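Local coordinates for protein dual function macrocyclase-peptidase POPB (PDB 5N4B) that cleaves peptides after proline and converts a 25-residue intermediate into a macrocyclic peptide in the biosynthesis of the amanitin toxins, at residues I251-N256 with L287-E292; H303-V308 with D346-R351; E467-T472 with T550-I555; A558-L561 with K565-A568. The protein carries 1 engineered substitution. All coordinates share one frame; numbering follows the deposited sequence.

Contact 1 (I251-N256 with L287-E292); sequences IVYQDN and LLWVAE
Two adjoining blades of the beta-propeller meet where Tyr-253, on the outermost strand 250-254 of one, touches Trp-289, on the third strand, 287-292, of the next. No backbone bond joins the segments, whose closest CA atoms, those of Tyr-253 and Trp-289, are 10.8 Å apart; two large aromatic side chains span that gap. The pair is an offset edge-to-face stack: the benzo edge of the indole is directed at the face of the phenol, with planes at 76° and the centroids of the two six-membered rings 5.2 Å apart. Trp-289 CZ3 comes within 3.5 Å of Tyr-253 CE1, and its neighbour CH2 approaches Tyr-253 OH at 3.4 Å. Tyr-253 holds its ring trans to its own nitrogen (chi1 -165°), which carries the phenol across toward the neighbouring blade. Strand 250-254 has a classic beta bulge here, Val-252 and Tyr-253 both facing Met-237. Tryptophan suits its place because its far carbon edge can touch the tyrosine while NE1, on the five-membered ring, hydrogen-bonds Asn-309 OD1. Tyr-253 also meets Tyr-263 edge-to-face and packs on Leu-276 and Gln-278 of strand 273-279, so its ring is shared among several strands of the second blade. Such side-chain packing between successive four-stranded antiparallel sheets is characteristic of the beta-propeller.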
loop_
_atom_site.group_PDB
_atom_site.type_symbol
_atom_site.label_atom_id
_atom_site.label_comp_id
_atom_site.label_asym_id
_atom_site.label_seq_id
_atom_site.Cartn_x
_atom_site.Cartn_y
_atom_site.Cartn_z
ATOM N N ILE A 251 -21.831 -7.179 -18.441
ATOM C CA ILE A 251 -21.099 -8.047 -17.532
ATOM C C ILE A 251 -20.178 -8.908 -18.389
ATOM O O ILE A 251 -20.641 -9.798 -19.117
ATOM C CB ILE A 251 -22.017 -8.925 -16.664
ATOM C CG1 ILE A 251 -22.829 -8.052 -15.706
ATOM C CG2 ILE A 251 -21.165 -9.882 -15.835
ATOM C CD1 ILE A 251 -23.844 -8.854 -14.856
ATOM N N VAL A 252 -18.879 -8.625 -18.326
ATOM C CA VAL A 252 -17.831 -9.330 -19.062
ATOM C C VAL A 252 -17.523 -10.675 -18.407
ATOM O O VAL A 252 -17.285 -11.687 -19.085
ATOM C CB VAL A 252 -16.594 -8.404 -19.096
ATOM C CG1 VAL A 252 -15.393 -9.084 -19.555
ATOM C CG2 VAL A 252 -16.894 -7.196 -19.974
ATOM N N TYR A 253 -17.524 -10.729 -17.081
ATOM C CA TYR A 253 -17.320 -11.987 -16.384
ATOM C C TYR A 253 -17.862 -11.909 -14.959
ATOM O O TYR A 253 -17.710 -10.900 -14.279
ATOM C CB TYR A 253 -15.845 -12.440 -16.316
ATOM C CG TYR A 253 -15.773 -13.899 -15.902
ATOM C CD1 TYR A 253 -16.214 -14.884 -16.772
ATOM C CD2 TYR A 253 -15.294 -14.283 -14.682
ATOM C CE1 TYR A 253 -16.222 -16.222 -16.394
ATOM C CE2 TYR A 253 -15.239 -15.620 -14.277
ATOM C CZ TYR A 253 -15.723 -16.585 -15.151
ATOM O OH TYR A 253 -15.747 -17.924 -14.821
ATOM N N GLN A 254 -18.437 -13.015 -14.491
ATOM C CA GLN A 254 -18.680 -13.251 -13.071
ATOM C C GLN A 254 -18.748 -14.753 -12.851
ATOM O O GLN A 254 -18.867 -15.520 -13.818
ATOM C CB GLN A 254 -19.955 -12.559 -12.584
ATOM C CG GLN A 254 -21.238 -13.155 -13.057
ATOM C CD GLN A 254 -22.420 -12.442 -12.403
ATOM O OE1 GLN A 254 -22.523 -12.359 -11.171
ATOM N NE2 GLN A 254 -23.269 -11.915 -13.210
ATOM N N ASP A 255 -18.648 -15.166 -11.591
ATOM C CA ASP A 255 -18.643 -16.600 -11.272
ATOM C C ASP A 255 -19.422 -16.817 -9.988
ATOM O O ASP A 255 -18.880 -16.722 -8.888
ATOM C CB ASP A 255 -17.230 -17.161 -11.186
ATOM C CG ASP A 255 -17.212 -18.636 -10.990
ATOM O OD1 ASP A 255 -18.297 -19.195 -10.731
ATOM O OD2 ASP A 255 -16.094 -19.218 -11.041
ATOM N N ASN A 256 -20.712 -17.161 -10.164
ATOM C CA ASN A 256 -21.602 -17.394 -9.036
ATOM C C ASN A 256 -21.183 -18.597 -8.200
ATOM O O ASN A 256 -21.542 -18.668 -7.025
ATOM C CB ASN A 256 -23.023 -17.641 -9.565
ATOM C CG ASN A 256 -23.532 -16.517 -10.482
ATOM O OD1 ASN A 256 -23.284 -15.323 -10.263
ATOM N ND2 ASN A 256 -24.266 -16.911 -11.518
ATOM N N LEU A 287 -5.514 -16.794 -12.382
ATOM C CA LEU A 287 -5.874 -17.301 -13.683
ATOM C C LEU A 287 -5.685 -16.201 -14.729
ATOM O O LEU A 287 -5.631 -14.999 -14.428
ATOM C CB LEU A 287 -7.344 -17.780 -13.722
ATOM C CG LEU A 287 -7.728 -18.749 -12.611
ATOM C CD1 LEU A 287 -9.145 -19.248 -12.826
ATOM C CD2 LEU A 287 -6.796 -19.892 -12.472
ATOM N N LEU A 288 -5.577 -16.611 -15.974
ATOM C CA LEU A 288 -5.405 -15.686 -17.084
ATOM C C LEU A 288 -6.126 -16.260 -18.293
ATOM O O LEU A 288 -5.746 -17.318 -18.815
ATOM C CB LEU A 288 -3.919 -15.469 -17.399
ATOM C CG LEU A 288 -3.611 -14.745 -18.725
ATOM C CD1 LEU A 288 -4.077 -13.359 -18.635
ATOM C CD2 LEU A 288 -2.133 -14.841 -19.059
ATOM N N TRP A 289 -7.191 -15.577 -18.705
ATOM C CA TRP A 289 -7.958 -15.952 -19.885
ATOM C C TRP A 289 -7.834 -14.837 -20.913
ATOM O O TRP A 289 -7.620 -13.651 -20.561
ATOM C CB TRP A 289 -9.437 -16.226 -19.572
ATOM C CG TRP A 289 -9.726 -17.374 -18.633
ATOM C CD1 TRP A 289 -8.854 -18.262 -18.092
ATOM C CD2 TRP A 289 -11.018 -17.724 -18.143
ATOM N NE1 TRP A 289 -9.529 -19.147 -17.275
ATOM C CE2 TRP A 289 -10.861 -18.844 -17.307
ATOM C CE3 TRP A 289 -12.291 -17.181 -18.332
ATOM C CZ2 TRP A 289 -11.930 -19.446 -16.668
ATOM C CZ3 TRP A 289 -13.371 -17.769 -17.670
ATOM C CH2 TRP A 289 -13.170 -18.911 -16.880
ATOM N N VAL A 290 -7.936 -15.199 -22.191
ATOM C CA VAL A 290 -7.691 -14.278 -23.287
ATOM C C VAL A 290 -8.844 -14.333 -24.259
ATOM O O VAL A 290 -9.182 -15.410 -24.748
ATOM C CB VAL A 290 -6.388 -14.634 -24.032
ATOM C CG1 VAL A 290 -6.140 -13.628 -25.177
ATOM C CG2 VAL A 290 -5.201 -14.672 -23.078
ATOM N N ALA A 291 -9.390 -13.189 -24.600
ATOM C CA ALA A 291 -10.424 -13.058 -25.615
ATOM C C ALA A 291 -9.891 -12.249 -26.782
ATOM O O ALA A 291 -9.159 -11.265 -26.602
ATOM C CB ALA A 291 -11.682 -12.366 -25.101
ATOM N N GLU A 292 -10.309 -12.604 -27.979
ATOM C CA GLU A 292 -10.046 -11.807 -29.162
ATOM C C GLU A 292 -11.173 -10.795 -29.341
ATOM O O GLU A 292 -12.364 -11.151 -29.298
ATOM C CB GLU A 292 -9.953 -12.727 -30.375
ATOM C CG GLU A 292 -8.743 -13.628 -30.363
ATOM C CD GLU A 292 -8.591 -14.402 -31.643
ATOM O OE1 GLU A 292 -9.623 -14.652 -32.292
ATOM O OE2 GLU A 292 -7.450 -14.745 -31.996
#

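Contact 2 (H303-V308 with D346-R351); sequences HWRKVV and DEPEIR
Arg-305 NH2 hydrogen-bonds Lys-345 O in a loop of the next blade, and Asp-346 O lies 3.2 Å from the same Arg-305 NH2. The other terminal nitrogen, NH1, hydrogen-bonds Leu-343 O, also just ahead of segment 346-351. Arginine fits because one flat group offers several N-H donors to neighbouring carbonyl oxygens of the loop. Its chain is fully stretched, with CG anti to the backbone nitrogen (chi1 -179°) and the later torsions also near 180°, which carries the guanidinium well away from strand 305-308. Pro-348 comes to meet it from the opposite direction. The proline CG is 3.4 Å from Arg-305 NH2 and its CD 3.6 Å from the same nitrogen, the ring approaching the guanidinium obliquely. The proline ring restricts phi just before strand 349-352 and offers a compact apolar surface, which also packs on Ile-341. The carboxylates of Asp-346, whose side chain is poorly ordered, and Glu-347 stay apart from the arginine, so any attraction is probably modest at this surface site. A long side chain thus links the outermost strand of one sheet to the loop before the outermost strand of the next, within the circular succession of blades of a beta-propeller.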
loop_
_atom_site.group_PDB
_atom_site.type_symbol
_atom_site.label_atom_id
_atom_site.label_comp_id
_atom_site.label_asym_id
_atom_site.label_seq_id
_atom_site.Cartn_x
_atom_site.Cartn_y
_atom_site.Cartn_z
ATOM N N HIS A 303 -15.936 -14.743 -25.915
ATOM C CA HIS A 303 -15.340 -16.060 -25.947
ATOM C C HIS A 303 -13.975 -15.994 -25.252
ATOM O O HIS A 303 -13.040 -15.382 -25.766
ATOM C CB HIS A 303 -15.225 -16.561 -27.371
ATOM C CG HIS A 303 -14.649 -17.925 -27.455
ATOM N ND1 HIS A 303 -14.958 -18.918 -26.547
ATOM C CD2 HIS A 303 -13.763 -18.467 -28.318
ATOM C CE1 HIS A 303 -14.282 -20.009 -26.847
ATOM N NE2 HIS A 303 -13.562 -19.771 -27.924
ATOM N N TRP A 304 -13.860 -16.661 -24.108
ATOM C CA TRP A 304 -12.597 -16.744 -23.381
ATOM C C TRP A 304 -11.836 -17.995 -23.754
ATOM O O TRP A 304 -12.359 -19.108 -23.620
ATOM C CB TRP A 304 -12.858 -16.763 -21.888
ATOM C CG TRP A 304 -13.506 -15.575 -21.377
ATOM C CD1 TRP A 304 -14.791 -15.458 -20.909
ATOM C CD2 TRP A 304 -12.931 -14.264 -21.289
ATOM N NE1 TRP A 304 -15.032 -14.190 -20.533
ATOM C CE2 TRP A 304 -13.917 -13.418 -20.746
ATOM C CE3 TRP A 304 -11.668 -13.732 -21.598
ATOM C CZ2 TRP A 304 -13.684 -12.077 -20.496
ATOM C CZ3 TRP A 304 -11.456 -12.364 -21.337
ATOM C CH2 TRP A 304 -12.460 -11.576 -20.811
ATOM N N ARG A 305 -10.559 -17.815 -24.110
ATOM C CA ARG A 305 -9.602 -18.896 -24.187
ATOM C C ARG A 305 -8.916 -19.029 -22.828
ATOM O O ARG A 305 -8.291 -18.077 -22.346
ATOM C CB ARG A 305 -8.555 -18.618 -25.256
ATOM C CG ARG A 305 -7.518 -19.711 -25.425
ATOM C CD ARG A 305 -6.608 -19.425 -26.558
ATOM N NE ARG A 305 -5.622 -20.472 -26.708
ATOM C CZ ARG A 305 -4.750 -20.533 -27.718
ATOM N NH1 ARG A 305 -4.737 -19.614 -28.667
ATOM N NH2 ARG A 305 -3.884 -21.542 -27.783
ATOM N N LYS A 306 -9.007 -20.206 -22.226
ATOM C CA LYS A 306 -8.612 -20.441 -20.829
ATOM C C LYS A 306 -7.131 -20.831 -20.761
ATOM O O LYS A 306 -6.749 -21.936 -20.388
ATOM C CB LYS A 306 -9.538 -21.459 -20.182
ATOM C CG LYS A 306 -11.006 -21.028 -20.161
ATOM C CD LYS A 306 -11.892 -22.114 -19.482
ATOM C CE LYS A 306 -13.366 -21.745 -19.472
ATOM N NZ LYS A 306 -14.099 -22.955 -18.927
ATOM N N VAL A 307 -6.292 -19.835 -21.045
ATOM C CA VAL A 307 -4.863 -20.067 -21.236
ATOM C C VAL A 307 -4.211 -20.565 -19.960
ATOM O O VAL A 307 -3.448 -21.543 -19.979
ATOM C CB VAL A 307 -4.172 -18.814 -21.793
ATOM C CG1 VAL A 307 -2.703 -18.983 -21.870
ATOM C CG2 VAL A 307 -4.703 -18.504 -23.164
ATOM N N VAL A 308 -4.447 -19.875 -18.846
ATOM C CA VAL A 308 -4.036 -20.323 -17.513
ATOM C C VAL A 308 -5.315 -20.589 -16.740
ATOM O O VAL A 308 -6.073 -19.659 -16.430
ATOM C CB VAL A 308 -3.147 -19.290 -16.790
ATOM C CG1 VAL A 308 -2.840 -19.748 -15.355
ATOM C CG2 VAL A 308 -1.840 -19.018 -17.551
ATOM N N ASP A 346 -2.522 -24.230 -31.172
ATOM C CA ASP A 346 -3.650 -24.727 -30.379
ATOM C C ASP A 346 -3.209 -25.045 -28.965
ATOM O O ASP A 346 -3.897 -24.709 -27.990
ATOM C CB ASP A 346 -4.238 -25.988 -31.005
ATOM C CG ASP A 346 -5.182 -25.684 -32.131
ATOM O OD1 ASP A 346 -4.692 -25.437 -33.260
ATOM O OD2 ASP A 346 -6.410 -25.676 -31.878
ATOM N N GLU A 347 -2.047 -25.647 -28.846
ATOM C CA GLU A 347 -1.342 -25.849 -27.592
ATOM C C GLU A 347 -0.332 -24.745 -27.522
ATOM O O GLU A 347 0.706 -24.820 -28.190
ATOM C CB GLU A 347 -0.648 -27.212 -27.510
ATOM C CG GLU A 347 -1.556 -28.277 -26.978
ATOM C CD GLU A 347 -1.957 -27.973 -25.546
ATOM O OE1 GLU A 347 -3.155 -27.729 -25.299
ATOM O OE2 GLU A 347 -1.059 -27.908 -24.678
ATOM N N PRO A 348 -0.591 -23.681 -26.764
ATOM C CA PRO A 348 0.340 -22.562 -26.770
ATOM C C PRO A 348 1.759 -23.028 -26.484
ATOM O O PRO A 348 2.022 -23.894 -25.632
ATOM C CB PRO A 348 -0.150 -21.698 -25.608
ATOM C CG PRO A 348 -1.591 -22.096 -25.367
ATOM C CD PRO A 348 -1.660 -23.533 -25.754
ATOM N N GLU A 349 2.688 -22.431 -27.201
ATOM C CA GLU A 349 4.113 -22.617 -26.917
ATOM C C GLU A 349 4.595 -21.560 -25.911
ATOM O O GLU A 349 4.392 -20.359 -26.127
ATOM C CB GLU A 349 4.834 -22.500 -28.239
ATOM C CG GLU A 349 6.300 -22.811 -28.205
ATOM C CD GLU A 349 6.845 -22.919 -29.603
ATOM O OE1 GLU A 349 7.017 -24.051 -30.121
ATOM O OE2 GLU A 349 7.049 -21.862 -30.217
ATOM N N ILE A 350 5.290 -22.014 -24.864
ATOM C CA ILE A 350 5.763 -21.191 -23.730
ATOM C C ILE A 350 7.290 -21.238 -23.670
ATOM O O ILE A 350 7.882 -22.325 -23.735
ATOM C CB ILE A 350 5.126 -21.638 -22.406
ATOM C CG1 ILE A 350 3.575 -21.645 -22.567
ATOM C CG2 ILE A 350 5.574 -20.748 -21.262
ATOM C CD1 ILE A 350 2.808 -21.990 -21.274
ATOM N N ARG A 351 7.930 -20.062 -23.648
ATOM C CA ARG A 351 9.376 -19.901 -23.697
ATOM C C ARG A 351 9.800 -18.767 -22.777
ATOM O O ARG A 351 9.049 -17.814 -22.584
ATOM C CB ARG A 351 9.793 -19.567 -25.140
ATOM C CG ARG A 351 9.730 -20.742 -26.062
ATOM C CD ARG A 351 9.922 -20.317 -27.511
ATOM N NE ARG A 351 10.106 -21.475 -28.372
ATOM C CZ ARG A 351 10.139 -21.415 -29.686
ATOM N NH1 ARG A 351 9.995 -20.256 -30.332
ATOM N NH2 ARG A 351 10.401 -22.548 -30.339
#

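Contact 3 (E467-T472 with T550-I555); sequences ESKDGT and TFDDFI
The carboxylate of Asp-553 is approached nearly along the C-O axis of OD1 by the hydroxyl of Ser-468, which donates to it across a short 2.6 Å from OG to OD1. The same oxygen forms a salt bridge with Arg-529 NH2, so a hydroxyl and a charged group both grip it in a buried setting; the positive charge would be expected to favour an ionised aspartate. Serine is apt because its small side chain lets the turn come close to the helix: the CA atoms of Ser-468 and Asp-553 are 5.3 Å apart. The serine hydroxyl swings away from its own amide (chi1 -165°) and extends toward helix 548-563.

Ser-468 begins a type I beta turn ending at Gly-471, in the hairpin between strands 459-467 and 473-481 of the hydrolase domain's mixed sheet. Glycine suits the end of this turn, where positive phi would press a side chain against the preceding carbonyl. An Asx turn overlaps its end: Asp-470 OD1 accepts from Thr-472 N at 3.0 Å and from Thr-472 OG1 at 2.7 Å, both donors on the same face of the carboxylate, while OD2 forms a salt bridge with Arg-529 NH1. Further out, the extended Lys-469 reaches Asp-552 through water: NZ donates to water 1 at 2.8 Å, which in turn donates to Asp-552 OD2 at 2.6 Å. A second water bridges Lys-469 N and Asp-552 O.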
loop_
_atom_site.group_PDB
_atom_site.type_symbol
_atom_site.label_atom_id
_atom_site.label_comp_id
_atom_site.label_asym_id
_atom_site.label_seq_id
_atom_site.Cartn_x
_atom_site.Cartn_y
_atom_site.Cartn_z
ATOM N N GLU A 467 21.229 -12.267 11.936
ATOM C CA GLU A 467 20.838 -13.675 11.895
ATOM C C GLU A 467 19.588 -13.876 12.732
ATOM O O GLU A 467 19.504 -13.389 13.868
ATOM C CB GLU A 467 21.966 -14.550 12.462
ATOM C CG GLU A 467 21.768 -16.015 12.296
ATOM C CD GLU A 467 22.980 -16.805 12.767
ATOM O OE1 GLU A 467 24.111 -16.356 12.482
ATOM O OE2 GLU A 467 22.799 -17.878 13.381
ATOM N N SER A 468 18.617 -14.557 12.165
ATOM C CA SER A 468 17.411 -14.895 12.885
ATOM C C SER A 468 17.641 -16.156 13.704
ATOM O O SER A 468 18.675 -16.811 13.581
ATOM C CB SER A 468 16.221 -15.046 11.928
ATOM O OG SER A 468 14.999 -15.032 12.666
ATOM N N LYS A 469 16.648 -16.482 14.530
ATOM C CA LYS A 469 16.695 -17.678 15.385
ATOM C C LYS A 469 17.169 -18.926 14.658
ATOM O O LYS A 469 18.020 -19.668 15.175
ATOM C CB LYS A 469 15.273 -17.879 15.938
ATOM C CG LYS A 469 15.147 -19.020 16.883
ATOM C CD LYS A 469 13.734 -19.116 17.436
ATOM C CE LYS A 469 13.489 -20.456 18.099
ATOM N NZ LYS A 469 12.145 -20.446 18.699
ATOM N N ASP A 470 16.632 -19.193 13.473
ATOM C CA ASP A 470 16.902 -20.396 12.727
ATOM C C ASP A 470 18.159 -20.307 11.882
ATOM O O ASP A 470 18.461 -21.253 11.148
ATOM C CB ASP A 470 15.680 -20.819 11.909
ATOM C CG ASP A 470 15.403 -19.925 10.684
ATOM O OD1 ASP A 470 16.211 -19.004 10.423
ATOM O OD2 ASP A 470 14.409 -20.185 9.960
ATOM N N GLY A 471 18.897 -19.211 11.963
ATOM C CA GLY A 471 20.135 -19.084 11.238
ATOM C C GLY A 471 20.040 -18.294 9.944
ATOM O O GLY A 471 21.076 -17.936 9.376
ATOM N N THR A 472 18.823 -17.966 9.497
ATOM C CA THR A 472 18.656 -17.223 8.254
ATOM C C THR A 472 19.238 -15.824 8.385
ATOM O O THR A 472 19.002 -15.120 9.375
ATOM C CB THR A 472 17.179 -17.121 7.898
ATOM O OG1 THR A 472 16.607 -18.429 7.866
ATOM C CG2 THR A 472 16.998 -16.462 6.541
ATOM N N THR A 550 8.260 -14.644 10.789
ATOM C CA THR A 550 8.180 -13.184 10.654
ATOM C C THR A 550 8.452 -12.499 11.979
ATOM O O THR A 550 9.198 -11.508 12.053
ATOM C CB THR A 550 6.806 -12.821 10.146
ATOM O OG1 THR A 550 6.566 -13.459 8.862
ATOM C CG2 THR A 550 6.672 -11.358 10.014
ATOM N N PHE A 551 7.819 -13.009 13.037
ATOM C CA PHE A 551 7.974 -12.455 14.376
ATOM C C PHE A 551 9.389 -12.686 14.907
ATOM O O PHE A 551 10.011 -11.773 15.448
ATOM C CB PHE A 551 6.923 -13.055 15.317
ATOM C CG PHE A 551 5.532 -12.618 14.989
ATOM C CD1 PHE A 551 4.773 -13.296 14.074
ATOM C CD2 PHE A 551 4.999 -11.486 15.547
ATOM C CE1 PHE A 551 3.503 -12.869 13.722
ATOM C CE2 PHE A 551 3.761 -11.055 15.198
ATOM C CZ PHE A 551 2.994 -11.740 14.341
ATOM N N ASP A 552 9.925 -13.905 14.724
ATOM C CA ASP A 552 11.292 -14.177 15.127
ATOM C C ASP A 552 12.271 -13.243 14.401
ATOM O O ASP A 552 13.222 -12.746 15.001
ATOM C CB ASP A 552 11.615 -15.651 14.857
ATOM C CG ASP A 552 10.908 -16.621 15.836
ATOM O OD1 ASP A 552 10.545 -16.184 16.954
ATOM O OD2 ASP A 552 10.775 -17.812 15.484
ATOM N N ASP A 553 12.059 -13.002 13.119
ATOM C CA ASP A 553 12.953 -12.121 12.365
ATOM C C ASP A 553 12.891 -10.700 12.926
ATOM O O ASP A 553 13.905 -10.030 13.061
ATOM C CB ASP A 553 12.576 -12.107 10.879
ATOM C CG ASP A 553 12.877 -13.402 10.145
ATOM O OD1 ASP A 553 13.531 -14.276 10.715
ATOM O OD2 ASP A 553 12.422 -13.471 8.983
ATOM N N PHE A 554 11.690 -10.224 13.251
ATOM C CA PHE A 554 11.530 -8.849 13.718
ATOM C C PHE A 554 12.110 -8.669 15.118
ATOM O O PHE A 554 12.798 -7.672 15.400
ATOM C CB PHE A 554 10.049 -8.466 13.683
ATOM C CG PHE A 554 9.774 -6.981 13.660
ATOM C CD1 PHE A 554 10.187 -6.185 12.621
ATOM C CD2 PHE A 554 8.967 -6.426 14.630
ATOM C CE1 PHE A 554 9.880 -4.830 12.580
ATOM C CE2 PHE A 554 8.663 -5.079 14.614
ATOM C CZ PHE A 554 9.124 -4.286 13.609
ATOM N N ILE A 555 11.879 -9.641 15.991
ATOM C CA ILE A 555 12.459 -9.591 17.321
ATOM C C ILE A 555 13.991 -9.686 17.280
ATOM O O ILE A 555 14.707 -8.931 17.955
ATOM C CB ILE A 555 11.820 -10.680 18.195
ATOM C CG1 ILE A 555 10.357 -10.344 18.454
ATOM C CG2 ILE A 555 12.624 -10.825 19.487
ATOM C CD1 ILE A 555 9.554 -11.541 18.960
HETATM O O HOH W 1 10.055 -19.948 16.831
HETATM O O HOH W 2 14.637 -14.734 16.338
#

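Contact 4 (A558-L561 with K565-A568); sequences AQFL and KYAA
Leu-561, near the end of helix 548-563, turns its carbonyl toward the chain that leaves the helix, and two successive amides of segment 565-568 converge on it. Ala-567 N donates to Leu-561 O over 3.0 Å at 159°, approaching from well above the carbonyl plane, whereas the bond from Tyr-566 N, 2.9 Å from that oxygen, is weak because its N-H is bent to 122°. Lys-565 adopts positive phi just before these donors, redirecting the backbone as it comes off the helix. This is the helix-to-strand connection of an alpha/beta-hydrolase domain: the chain runs on from here into strand 572-577 of the central sheet.

The side chains that touch across the contact do so through carbon. Leu-561 CD2 touches Tyr-566 CB at 3.9 Å, and its CB lies 4.2 Å from Ala-567 CB; the small alanine allows the backbone to come near, and both residues also pack on Ala-492. Phe-560, its ring directed away from its own amide nitrogen, reaches the ring of Tyr-566, CE2 to CE2 at 3.5 Å. The two planes are inclined at 28° but slid apart, so the rings barely overlap. Both aromatics also rest on Val-464, and Tyr-566 meets Phe-486 edge-to-face.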
loop_
_atom_site.group_PDB
_atom_site.type_symbol
_atom_site.label_atom_id
_atom_site.label_comp_id
_atom_site.label_asym_id
_atom_site.label_seq_id
_atom_site.Cartn_x
_atom_site.Cartn_y
_atom_site.Cartn_z
ATOM N N ALA A 558 15.619 -6.321 16.505
ATOM C CA ALA A 558 15.689 -5.399 17.640
ATOM C C ALA A 558 16.786 -5.816 18.602
ATOM O O ALA A 558 17.502 -4.960 19.131
ATOM C CB ALA A 558 14.328 -5.351 18.343
ATOM N N GLN A 559 16.952 -7.122 18.795
ATOM C CA GLN A 559 18.011 -7.612 19.662
ATOM C C GLN A 559 19.376 -7.278 19.073
ATOM O O GLN A 559 20.292 -6.887 19.796
ATOM C CB GLN A 559 17.833 -9.130 19.865
ATOM C CG GLN A 559 16.565 -9.445 20.647
ATOM C CD GLN A 559 16.252 -10.908 20.731
ATOM O OE1 GLN A 559 16.386 -11.666 19.763
ATOM N NE2 GLN A 559 15.785 -11.319 21.892
ATOM N N PHE A 560 19.512 -7.408 17.750
ATOM C CA PHE A 560 20.757 -7.103 17.051
ATOM C C PHE A 560 21.122 -5.632 17.149
ATOM O O PHE A 560 22.290 -5.283 17.339
ATOM C CB PHE A 560 20.586 -7.518 15.581
ATOM C CG PHE A 560 21.683 -7.059 14.649
ATOM C CD1 PHE A 560 22.811 -7.804 14.474
ATOM C CD2 PHE A 560 21.571 -5.890 13.955
ATOM C CE1 PHE A 560 23.807 -7.379 13.589
ATOM C CE2 PHE A 560 22.583 -5.473 13.094
ATOM C CZ PHE A 560 23.675 -6.237 12.927
ATOM N N LEU A 561 20.130 -4.742 17.038
ATOM C CA LEU A 561 20.419 -3.304 17.130
ATOM C C LEU A 561 21.082 -2.983 18.451
ATOM O O LEU A 561 21.997 -2.172 18.502
ATOM C CB LEU A 561 19.136 -2.494 16.973
ATOM C CG LEU A 561 18.496 -2.495 15.596
ATOM C CD1 LEU A 561 17.177 -1.778 15.646
ATOM C CD2 LEU A 561 19.385 -1.866 14.578
ATOM N N LYS A 565 25.301 -2.336 19.183
ATOM C CA LYS A 565 25.543 -0.946 19.554
ATOM C C LYS A 565 25.037 0.076 18.552
ATOM O O LYS A 565 25.457 1.232 18.574
ATOM C CB LYS A 565 27.016 -0.672 19.850
ATOM C CG LYS A 565 27.702 -1.707 20.726
ATOM C CD LYS A 565 27.086 -1.848 22.060
ATOM C CE LYS A 565 27.988 -2.711 22.989
ATOM N NZ LYS A 565 27.387 -4.060 23.320
ATOM N N TYR A 566 24.095 -0.310 17.703
ATOM C CA TYR A 566 23.393 0.682 16.914
ATOM C C TYR A 566 22.455 1.497 17.785
ATOM O O TYR A 566 22.330 2.719 17.605
ATOM C CB TYR A 566 22.588 -0.026 15.807
ATOM C CG TYR A 566 23.451 -0.699 14.789
ATOM C CD1 TYR A 566 24.034 0.004 13.744
ATOM C CD2 TYR A 566 23.703 -2.044 14.877
ATOM C CE1 TYR A 566 24.872 -0.655 12.821
ATOM C CE2 TYR A 566 24.507 -2.702 13.987
ATOM C CZ TYR A 566 25.080 -2.003 12.953
ATOM O OH TYR A 566 25.915 -2.683 12.060
ATOM N N ALA A 567 21.812 0.842 18.747
ATOM C CA ALA A 567 20.841 1.462 19.619
ATOM C C ALA A 567 21.148 1.121 21.072
ATOM O O ALA A 567 21.756 0.087 21.402
ATOM C CB ALA A 567 19.438 0.969 19.289
ATOM N N ALA A 568 20.665 1.989 21.954
ATOM C CA ALA A 568 20.849 1.803 23.377
ATOM C C ALA A 568 19.885 0.757 23.926
ATOM O O ALA A 568 18.760 0.608 23.427
ATOM C CB ALA A 568 20.585 3.112 24.107
#

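The four contacts follow one another along the chain, each closing before the next opens. Contacts 1 and 2 belong to the beta-propeller, their centres 14 Å apart, and they share a blade: strands 287-292 and 305-308 are neighbours in one sheet, joined by backbone bonds such as Arg-305 N to Val-290 O. Contact 1 ties that blade to the one before it, contact 2 to the one after. The centres of contacts 3 and 4 are 15 Å apart in the hydrolase domain; both use helix 548-563, contact 3 with a hairpin turn and contact 4 with the loop that leaves the helix. Between the two pairs the centres are 42 to 53 Å apart, so each pair lies within its own domain, away from the catalytic residues.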